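Side-chain contact in glial cell-derived neurotrophic factor (Rattus norvegicus, PDB 1AGQ), which acts as a secreted neurotrophic growth factor of the cystine-knot, transforming growth factor beta-like superfamily, probably signalling by binding cell-surface receptors: residues Ala76-Met79 against Tyr80-Ile83. Numbering follows the deposited sequence. Where two conformers were deposited one is given.
Sequences AETM and YDKI
The N-cap of helix 79-89, the helix of this cystine-knot growth factor, is built between Thr-78 and Asp-81 and illustrates how a hydroxyl can finish a helix start. With chi1 at 72°, Thr-78 OG1 sits between its own backbone N and carbonyl carbon, a torsion that turns it back to the amide of Asp-81, and it accepts from Asp-81 N at 3.0 Å along a nearly straight N-H line (165°). Thr-78 OG1 in turn donates to Asp-81 OD2 at 3.0 Å, meeting the carboxylate from above its plane. A water links OD2 onward to Glu-77 N, while OD1 forms a salt bridge with Arg-104 of the second subunit, which ties the cap to that neighbour. Replacing Asp-81 by an alanine is likely to cost Arg-104 of the second subunit this charge partner and the threonine hydroxyl its acceptor. Beside the cap, Ala-76 CB packs on Lys-82 CG at 3.6 Å. Regular helical bonding follows, Lys-82 N reaching Thr-78 O at 3.1 Å and Ile-83 N reaching Met-79 O at 3.0 Å. On the same turn, Met-79 CG crosses Ile-83 CD1 at 4.0 Å.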
ATOM      1  N   ALA B  76      -0.626 -15.015  -3.479  1.00 37.72           N
ATOM      2  CA  ALA B  76       0.645 -15.541  -3.972  1.00 35.24           C
ATOM      3  C   ALA B  76       1.287 -14.539  -4.918  1.00 33.12           C
ATOM      4  O   ALA B  76       0.641 -14.015  -5.810  1.00 41.06           O
ATOM      5  CB  ALA B  76       0.422 -16.881  -4.695  1.00 43.33           C
ATOM      6  N   GLU B  77       2.569 -14.265  -4.737  1.00 39.43           N
ATOM      7  CA  GLU B  77       3.241 -13.308  -5.608  1.00 40.55           C
ATOM      8  C   GLU B  77       4.374 -13.956  -6.365  1.00 41.77           C
ATOM      9  O   GLU B  77       5.056 -13.308  -7.163  1.00 37.67           O
ATOM     10  CB  GLU B  77       3.795 -12.142  -4.788  1.00 48.27           C
ATOM     11  CG  GLU B  77       2.753 -11.141  -4.367  1.00 34.38           C
ATOM     12  CD  GLU B  77       3.369  -9.896  -3.765  1.00 40.97           C
ATOM     13  OE1 GLU B  77       4.480  -9.519  -4.212  1.00 43.78           O
ATOM     14  OE2 GLU B  77       2.753  -9.310  -2.854  1.00 38.28           O
ATOM     15  N   THR B  78       4.587 -15.240  -6.102  1.00 31.16           N
ATOM     16  CA  THR B  78       5.657 -15.968  -6.759  1.00 28.56           C
ATOM     17  C   THR B  78       5.143 -17.328  -7.209  1.00 23.25           C
ATOM     18  O   THR B  78       4.094 -17.798  -6.744  1.00 24.88           O
ATOM     19  CB  THR B  78       6.841 -16.170  -5.790  0.60 33.86           C
ATOM     20  OG1 THR B  78       6.485 -17.147  -4.800  0.60 28.52           O
ATOM     21  CG2 THR B  78       7.190 -14.851  -5.080  0.60 26.76           C
ATOM     22  N   MET B  79       5.884 -17.950  -8.109  1.00 26.58           N
ATOM     23  CA  MET B  79       5.531 -19.270  -8.600  1.00 24.58           C
ATOM     24  C   MET B  79       5.561 -20.224  -7.401  1.00 26.35           C
ATOM     25  O   MET B  79       4.730 -21.120  -7.251  1.00 21.73           O
ATOM     26  CB  MET B  79       6.567 -19.724  -9.622  1.00 25.02           C
ATOM     27  CG  MET B  79       6.296 -21.100 -10.166  0.60 38.62           C
ATOM     28  SD  MET B  79       4.567 -21.240 -10.617  0.60 44.96           S
ATOM     29  CE  MET B  79       4.667 -20.900 -12.383  0.60 56.89           C
ATOM     30  N   TYR B  80       6.563 -20.027  -6.556  1.00 24.43           N
ATOM     31  CA  TYR B  80       6.739 -20.834  -5.357  1.00 24.98           C
ATOM     32  C   TYR B  80       5.499 -20.832  -4.460  1.00 19.55           C
ATOM     33  O   TYR B  80       4.999 -21.893  -4.053  1.00 18.70           O
ATOM     34  CB  TYR B  80       7.966 -20.314  -4.602  1.00 19.93           C
ATOM     35  CG  TYR B  80       8.229 -21.019  -3.290  1.00 22.61           C
ATOM     36  CD1 TYR B  80       8.815 -22.289  -3.254  1.00 22.77           C
ATOM     37  CD2 TYR B  80       7.922 -20.391  -2.079  1.00 25.42           C
ATOM     38  CE1 TYR B  80       9.087 -22.920  -2.020  1.00 29.83           C
ATOM     39  CE2 TYR B  80       8.185 -21.001  -0.864  1.00 22.15           C
ATOM     40  CZ  TYR B  80       8.766 -22.262  -0.838  1.00 30.36           C
ATOM     41  OH  TYR B  80       9.023 -22.839   0.380  1.00 22.12           O
ATOM     42  N   ASP B  81       4.979 -19.648  -4.159  1.00 16.81           N
ATOM     43  CA  ASP B  81       3.814 -19.529  -3.305  1.00 20.86           C
ATOM     44  C   ASP B  81       2.545 -20.083  -3.931  1.00 22.93           C
ATOM     45  O   ASP B  81       1.672 -20.576  -3.236  1.00 18.94           O
ATOM     46  CB  ASP B  81       3.633 -18.070  -2.907  1.00 27.25           C
ATOM     47  CG  ASP B  81       4.648 -17.651  -1.866  1.00 31.76           C
ATOM     48  OD1 ASP B  81       4.749 -18.366  -0.846  1.00 30.22           O
ATOM     49  OD2 ASP B  81       5.345 -16.641  -2.069  1.00 32.62           O
ATOM     50  N   LYS B  82       2.444 -19.987  -5.251  1.00 18.68           N
ATOM     51  CA  LYS B  82       1.275 -20.515  -5.953  1.00 21.40           C
ATOM     52  C   LYS B  82       1.287 -22.025  -5.787  1.00 20.53           C
ATOM     53  O   LYS B  82       0.250 -22.653  -5.556  1.00 21.25           O
ATOM     54  CB  LYS B  82       1.355 -20.172  -7.450  1.00 23.20           C
ATOM     55  CG  LYS B  82       0.874 -18.754  -7.791  1.00 39.82           C
ATOM     56  CD  LYS B  82       1.012 -18.451  -9.274  1.00 45.61           C
ATOM     57  CE  LYS B  82       0.730 -16.982  -9.567  1.00 51.64           C
ATOM     58  NZ  LYS B  82       1.938 -16.144  -9.334  1.00 60.12           N
ATOM     59  N   ILE B  83       2.473 -22.601  -5.918  1.00 20.99           N
ATOM     60  CA  ILE B  83       2.651 -24.038  -5.777  1.00 23.47           C
ATOM     61  C   ILE B  83       2.299 -24.494  -4.366  1.00 22.61           C
ATOM     62  O   ILE B  83       1.597 -25.478  -4.182  1.00 20.93           O
ATOM     63  CB  ILE B  83       4.092 -24.433  -6.144  1.00 22.10           C
ATOM     64  CG1 ILE B  83       4.283 -24.240  -7.656  1.00 18.68           C
ATOM     65  CG2 ILE B  83       4.372 -25.923  -5.739  1.00 21.66           C
ATOM     66  CD1 ILE B  83       5.684 -24.516  -8.134  1.00 23.76           C
TER
HETATM   67  O   HOH W   1       4.129 -14.576  -2.643  1.00 31.66           O